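Local atomic coordinates of Adhesin/hemolysin (Burkholderia pseudomallei 1026a, PDB entry 4G6V), a protein that acts as the toxic component of a contact-dependent growth inhibition system, a tRNase whose C-terminal region is countered by a dedicated immunity protein. Residues V161-K164 with L165-T169. Sequence-based numbering, arbitrary orientation.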
ATOM      1  N   VAL A 161     -10.221  -4.471 -11.504  1.00 32.53           N
ATOM      2  CA  VAL A 161     -11.163  -4.491 -10.383  1.00 34.20           C
ATOM      3  C   VAL A 161     -11.825  -5.862 -10.204  1.00 41.80           C
ATOM      4  O   VAL A 161     -12.296  -6.476 -11.177  1.00 42.69           O
ATOM      5  CB  VAL A 161     -12.277  -3.425 -10.534  1.00 38.93           C
ATOM      6  CG1 VAL A 161     -13.236  -3.482  -9.348  1.00 34.60           C
ATOM      7  CG2 VAL A 161     -11.684  -2.030 -10.670  1.00 29.64           C
ATOM      8  N   ILE A 162     -11.840  -6.346  -8.961  1.00 36.65           N
ATOM      9  CA  ILE A 162     -12.628  -7.522  -8.591  1.00 32.27           C
ATOM     10  C   ILE A 162     -13.706  -7.070  -7.623  1.00 34.48           C
ATOM     11  O   ILE A 162     -13.396  -6.628  -6.527  1.00 37.55           O
ATOM     12  CB  ILE A 162     -11.791  -8.589  -7.884  1.00 30.26           C
ATOM     13  CG1 ILE A 162     -10.532  -8.936  -8.686  1.00 33.66           C
ATOM     14  CG2 ILE A 162     -12.623  -9.823  -7.685  1.00 30.61           C
ATOM     15  CD1 ILE A 162      -9.593  -9.883  -7.939  1.00 33.49           C
ATOM     16  N   ASP A 163     -14.971  -7.161  -8.008  1.00 35.40           N
ATOM     17  CA  ASP A 163     -16.026  -6.696  -7.117  1.00 43.17           C
ATOM     18  C   ASP A 163     -16.405  -7.782  -6.089  1.00 52.00           C
ATOM     19  O   ASP A 163     -15.797  -8.867  -6.064  1.00 40.44           O
ATOM     20  CB  ASP A 163     -17.239  -6.181  -7.913  1.00 49.29           C
ATOM     21  CG  ASP A 163     -17.982  -7.293  -8.670  1.00 56.20           C
ATOM     22  OD1 ASP A 163     -17.492  -8.444  -8.706  1.00 53.31           O
ATOM     23  OD2 ASP A 163     -19.069  -7.010  -9.227  1.00 53.38           O
ATOM     24  N   LYS A 164     -17.391  -7.493  -5.239  1.00 47.14           N
ATOM     25  CA  LYS A 164     -17.786  -8.446  -4.193  1.00 51.73           C
ATOM     26  C   LYS A 164     -18.219  -9.817  -4.741  1.00 56.66           C
ATOM     27  O   LYS A 164     -18.108 -10.835  -4.034  1.00 41.69           O
ATOM     28  CB  LYS A 164     -18.881  -7.869  -3.283  1.00 37.53           C
ATOM     29  CG  LYS A 164     -18.425  -6.744  -2.346  1.00 41.66           C
ATOM     30  CD  LYS A 164     -19.596  -6.273  -1.482  1.00 49.17           C
ATOM     31  CE  LYS A 164     -19.295  -4.984  -0.700  1.00 46.31           C
ATOM     32  NZ  LYS A 164     -18.151  -5.137   0.234  1.00 40.30           N
ATOM     33  N   LEU A 165     -18.699  -9.850  -5.986  1.00 43.05           N
ATOM     34  CA  LEU A 165     -19.218 -11.102  -6.544  1.00 46.45           C
ATOM     35  C   LEU A 165     -18.173 -11.855  -7.379  1.00 44.21           C
ATOM     36  O   LEU A 165     -18.463 -12.891  -7.961  1.00 44.15           O
ATOM     37  CB  LEU A 165     -20.529 -10.863  -7.327  1.00 44.99           C
ATOM     38  CG  LEU A 165     -21.625 -10.056  -6.591  1.00 61.18           C
ATOM     39  CD1 LEU A 165     -22.664  -9.399  -7.519  1.00 46.10           C
ATOM     40  CD2 LEU A 165     -22.327 -10.885  -5.504  1.00 31.73           C
ATOM     41  N   GLY A 166     -16.950 -11.343  -7.416  1.00 44.17           N
ATOM     42  CA  GLY A 166     -15.903 -11.930  -8.236  1.00 32.58           C
ATOM     43  C   GLY A 166     -15.948 -11.554  -9.719  1.00 45.17           C
ATOM     44  O   GLY A 166     -15.318 -12.208 -10.562  1.00 45.42           O
ATOM     45  N   ASN A 167     -16.698 -10.510 -10.052  1.00 45.76           N
ATOM     46  CA  ASN A 167     -16.710  -9.977 -11.423  1.00 50.38           C
ATOM     47  C   ASN A 167     -15.519  -9.071 -11.737  1.00 48.19           C
ATOM     48  O   ASN A 167     -15.237  -8.111 -11.003  1.00 50.29           O
ATOM     49  CB  ASN A 167     -17.998  -9.197 -11.694  1.00 50.69           C
ATOM     50  CG  ASN A 167     -19.229 -10.042 -11.518  1.00 53.86           C
ATOM     51  OD1 ASN A 167     -19.283 -11.177 -12.002  1.00 49.08           O
ATOM     52  ND2 ASN A 167     -20.225  -9.508 -10.800  1.00 47.33           N
ATOM     53  N   ILE A 168     -14.839  -9.363 -12.840  1.00 41.58           N
ATOM     54  CA  ILE A 168     -13.700  -8.559 -13.258  1.00 47.39           C
ATOM     55  C   ILE A 168     -14.091  -7.447 -14.226  1.00 49.07           C
ATOM     56  O   ILE A 168     -14.702  -7.699 -15.273  1.00 51.77           O
ATOM     57  CB  ILE A 168     -12.604  -9.409 -13.938  1.00 39.09           C
ATOM     58  CG1 ILE A 168     -12.279 -10.652 -13.114  1.00 39.25           C
ATOM     59  CG2 ILE A 168     -11.366  -8.574 -14.156  1.00 46.50           C
ATOM     60  CD1 ILE A 168     -11.985 -10.340 -11.678  1.00 38.83           C
ATOM     61  N   THR A 169     -13.744  -6.219 -13.859  1.00 43.85           N
ATOM     62  CA  THR A 169     -13.689  -5.115 -14.815  1.00 51.36           C
ATOM     63  C   THR A 169     -12.252  -4.606 -14.985  1.00 52.27           C
ATOM     64  O   THR A 169     -11.426  -4.721 -14.076  1.00 44.33           O
ATOM     65  CB  THR A 169     -14.612  -3.917 -14.431  1.00 50.97           C
ATOM     66  OG1 THR A 169     -14.197  -3.352 -13.182  1.00 42.99           O
ATOM     67  CG2 THR A 169     -16.065  -4.352 -14.353  1.00 45.69           C
TER
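Asp163 reaches across to Asn167 at the end of a beta hairpin, where a type I turn from Asp163 to Gly166, followed by a G1 bulge at Gly166, links strand 159-162 to an edge strand of the chain's mixed sheet, 168-171. From Asp163 CB outward, CB itself lies 4.2 Å from Asn167 O, the carbonyl that accepts a hydrogen bond from Asp163 N. With chi1 at 68°, CG sits between the backbone N and the carbonyl carbon, which turns the carboxylate back over the turn and brings CG within 3.6 Å of Asn167 CB. OD1 takes the hydrogen bond of Asn167 N, met nearly end-on to its C-O bond, and a weak one from Leu165 N. Asp163 O meanwhile accepts Gly166 N at 3.0 Å, closing the turn. Beyond it, Ile162 and Ile168 form the non-hydrogen-bonded antiparallel pair, side by side, Ile162 CG1 lying 3.6 Å from Ile168 CD1; both isoleucines also pack on helix 57-74. One step further Val161 and Thr169 form the hydrogen-bonded pair. At the tip of the aspartate, OD2 receives Asn167 ND2 at 3.2 Å through its syn lone pair, with OD2 close to the plane of the Asn167 amide, although carboxylate and amide planes are turned 53° apart.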